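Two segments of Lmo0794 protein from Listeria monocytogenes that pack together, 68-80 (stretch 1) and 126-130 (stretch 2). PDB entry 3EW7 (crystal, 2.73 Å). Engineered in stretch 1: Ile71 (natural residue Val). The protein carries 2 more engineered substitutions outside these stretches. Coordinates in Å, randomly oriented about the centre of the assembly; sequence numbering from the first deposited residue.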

# COMPACT_ATOMS: atom_id res chain seq x y z
N ALA A 68 2.28 -0.44 -0.25
CA ALA A 68 2.66 -1.47 -1.19
C ALA A 68 4.17 -1.62 -1.04
O ALA A 68 4.95 -1.41 -1.97
CB ALA A 68 2.30 -1.04 -2.59
N TYR A 69 4.57 -1.97 0.17
CA TYR A 69 5.97 -2.15 0.50
C TYR A 69 6.46 -3.52 0.06
O TYR A 69 5.71 -4.49 0.07
CB TYR A 69 6.15 -2.02 2.01
CG TYR A 69 7.58 -2.07 2.48
CD1 TYR A 69 8.43 -0.99 2.30
CD2 TYR A 69 8.05 -3.18 3.19
CE1 TYR A 69 9.72 -1.00 2.81
CE2 TYR A 69 9.35 -3.20 3.70
CZ TYR A 69 10.17 -2.11 3.51
OH TYR A 69 11.43 -2.10 4.05
N GLY A 70 7.73 -3.58 -0.33
CA GLY A 70 8.31 -4.84 -0.76
C GLY A 70 8.74 -4.85 -2.21
O GLY A 70 8.23 -5.63 -3.01
N ILE A 71 9.70 -3.98 -2.55
CA ILE A 71 10.21 -3.86 -3.91
C ILE A 71 11.50 -4.65 -4.11
O ILE A 71 11.94 -4.86 -5.24
CB ILE A 71 10.51 -2.39 -4.26
CG1 ILE A 71 9.27 -1.54 -4.00
CG2 ILE A 71 10.98 -2.28 -5.72
CD1 ILE A 71 9.55 -0.04 -3.93
N SER A 72 12.11 -5.07 -3.00
CA SER A 72 13.37 -5.80 -3.07
C SER A 72 13.50 -6.86 -1.98
O SER A 72 12.67 -6.95 -1.08
CB SER A 72 14.52 -4.81 -2.94
OG SER A 72 14.58 -4.33 -1.61
N PRO A 73 14.58 -7.66 -2.03
CA PRO A 73 14.84 -8.73 -1.07
C PRO A 73 14.86 -8.30 0.39
O PRO A 73 14.29 -8.99 1.25
CB PRO A 73 16.20 -9.27 -1.51
CG PRO A 73 16.25 -8.94 -2.98
CD PRO A 73 15.69 -7.56 -3.01
N ASP A 74 15.51 -7.18 0.68
CA ASP A 74 15.60 -6.70 2.05
C ASP A 74 14.26 -6.23 2.58
O ASP A 74 13.92 -6.49 3.74
CB ASP A 74 16.64 -5.58 2.16
CG ASP A 74 16.16 -4.28 1.57
OD1 ASP A 74 15.69 -3.41 2.35
OD2 ASP A 74 16.24 -4.13 0.34
N GLU A 75 13.50 -5.53 1.75
CA GLU A 75 12.19 -5.06 2.16
C GLU A 75 11.33 -6.27 2.47
O GLU A 75 10.32 -6.16 3.15
CB GLU A 75 11.52 -4.23 1.07
CG GLU A 75 12.25 -2.94 0.71
CD GLU A 75 11.37 -1.93 -0.01
OE1 GLU A 75 10.29 -2.31 -0.51
OE2 GLU A 75 11.78 -0.75 -0.08
N ALA A 76 11.74 -7.43 1.97
CA ALA A 76 10.98 -8.65 2.17
C ALA A 76 11.13 -9.21 3.57
O ALA A 76 10.37 -10.09 3.97
CB ALA A 76 11.38 -9.70 1.14
N GLU A 77 12.09 -8.71 4.33
CA GLU A 77 12.27 -9.21 5.69
C GLU A 77 11.76 -8.18 6.69
O GLU A 77 11.65 -8.47 7.89
CB GLU A 77 13.75 -9.47 5.97
CG GLU A 77 14.53 -10.03 4.81
CD GLU A 77 16.01 -10.15 5.13
OE1 GLU A 77 16.83 -10.20 4.19
OE2 GLU A 77 16.35 -10.20 6.33
N LYS A 78 11.44 -6.99 6.19
CA LYS A 78 10.98 -5.89 7.04
C LYS A 78 9.50 -5.54 6.96
O LYS A 78 9.11 -4.44 7.34
CB LYS A 78 11.81 -4.65 6.72
CG LYS A 78 13.29 -4.80 7.07
CD LYS A 78 14.13 -3.59 6.71
CE LYS A 78 14.45 -3.57 5.24
NZ LYS A 78 15.48 -2.54 4.93
N HIS A 79 8.67 -6.46 6.48
CA HIS A 79 7.24 -6.19 6.35
C HIS A 79 6.50 -5.94 7.66
O HIS A 79 5.89 -4.90 7.84
CB HIS A 79 6.56 -7.32 5.59
CG HIS A 79 6.61 -7.16 4.11
ND1 HIS A 79 7.39 -7.95 3.30
CD2 HIS A 79 6.00 -6.26 3.29
CE1 HIS A 79 7.26 -7.55 2.04
NE2 HIS A 79 6.43 -6.53 2.02
N VAL A 80 6.55 -6.92 8.55
CA VAL A 80 5.89 -6.80 9.84
C VAL A 80 6.42 -5.61 10.62
O VAL A 80 5.67 -4.89 11.28
CB VAL A 80 6.09 -8.10 10.66
CG1 VAL A 80 7.52 -8.60 10.47
CG2 VAL A 80 5.79 -7.84 12.14
N PRO A 126 9.13 -12.98 -5.20
CA PRO A 126 7.97 -12.21 -4.72
C PRO A 126 8.39 -11.38 -3.51
O PRO A 126 8.62 -11.92 -2.43
CB PRO A 126 6.97 -13.31 -4.37
CG PRO A 126 7.86 -14.39 -3.82
CD PRO A 126 9.03 -14.40 -4.80
N TYR A 127 8.49 -10.07 -3.69
CA TYR A 127 8.93 -9.22 -2.60
C TYR A 127 7.86 -8.69 -1.66
O TYR A 127 8.17 -7.92 -0.76
CB TYR A 127 9.76 -8.06 -3.17
CG TYR A 127 10.91 -8.54 -4.00
CD1 TYR A 127 11.69 -9.63 -3.58
CD2 TYR A 127 11.23 -7.93 -5.21
CE1 TYR A 127 12.75 -10.10 -4.35
CE2 TYR A 127 12.29 -8.39 -5.99
CZ TYR A 127 13.05 -9.47 -5.56
OH TYR A 127 14.09 -9.94 -6.34
N TYR A 128 6.62 -9.10 -1.86
CA TYR A 128 5.54 -8.66 -0.99
C TYR A 128 5.53 -9.56 0.24
O TYR A 128 6.27 -10.54 0.30
CB TYR A 128 4.20 -8.69 -1.73
CG TYR A 128 3.89 -9.97 -2.46
CD1 TYR A 128 3.63 -9.97 -3.83
CD2 TYR A 128 3.84 -11.19 -1.78
CE1 TYR A 128 3.31 -11.15 -4.51
CE2 TYR A 128 3.52 -12.38 -2.45
CZ TYR A 128 3.26 -12.36 -3.82
OH TYR A 128 2.94 -13.53 -4.47
N PRO A 129 4.69 -9.25 1.24
CA PRO A 129 4.60 -10.04 2.47
C PRO A 129 4.48 -11.54 2.26
O PRO A 129 3.77 -11.99 1.36
CB PRO A 129 3.36 -9.47 3.15
CG PRO A 129 3.33 -8.07 2.69
CD PRO A 129 3.64 -8.21 1.23
N THR A 130 5.18 -12.31 3.09
CA THR A 130 5.12 -13.76 3.00
C THR A 130 3.84 -14.22 3.70
O THR A 130 3.09 -13.41 4.22
CB THR A 130 6.33 -14.45 3.68
OG1 THR A 130 6.35 -15.83 3.31
CG2 THR A 130 6.23 -14.36 5.19

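No hydrogen bond joins these two stretches, although their backbones come so close that the CA atoms of Gly70 and Tyr128 lie 4.7 Å apart. Packing takes the place of pairing: neither segment forms a strand here, and the contact, which buries 362 Å² in all, rests on two aromatic rings and the carbonyls and prolines around them.

Gly70 sits where the backbones come together. Its CA sits 3.1 Å from Tyr127 O, a CA-H...O contact in which a weakly polarised C-H meets a carbonyl. A CB on this residue would point toward the other stretch and fall about 2.1 Å from Tyr127 O, an outright clash. The backbone angles (phi 116°, psi 62°) independently call for glycine, since a CB would also be jammed against the carbonyl of Tyr69.

Tyr127 contributes the largest area, 128 Å². With chi1 in the m well, its side chain reaches toward stretch 1, and the loop passes over one ring face. Ser72 CA lies 3.9 Å from the centroid of the Tyr127 ring and 19° off the normal, a CH-pi contact that suits the electron-rich face of a tyrosine. Pro73 continues this cover: its CG is 3.9 Å from Tyr127 CE1, an apolar contact between a compact aliphatic ring and an aromatic one.

The second aromatic centre is His79, at the start of a helix, whose side chain points toward stretch 2. Its imidazole has both a polar and a packing role. His79 NE2 donates a hydrogen bond to Tyr69 O (2.9 Å, 158°), tying the helix start back to the loop. Pro129 lies over a ring face, its CG 3.5 Å from the centroid of the His79 ring and 23° off the normal, in a second CH-pi contact. At the ring edge, His79 CE1 comes within 3.0 Å of Tyr127 O, placing a polarised ring carbon beside a carbonyl oxygen. Proline fits this site well: its puckered ring sets CG over the imidazole face. Pro129 N and His79 NE2, 3.3 Å apart, share no hydrogen.

Bonds within stretch 1 help hold the loop in shape. The buried Glu75 accepts from two successive amides through OE1, Gly70 N at 2.9 Å and Ile71 N at 2.7 Å, where a carboxylate can satisfy both. Ile71 is an engineered substitution for Val; its CB points away from stretch 2. Asp74 receives Ser72 OG at OD2 (2.6 Å) and forms a salt bridge from OD1 to Lys78 NZ (2.7 Å), linking two parts of the turn.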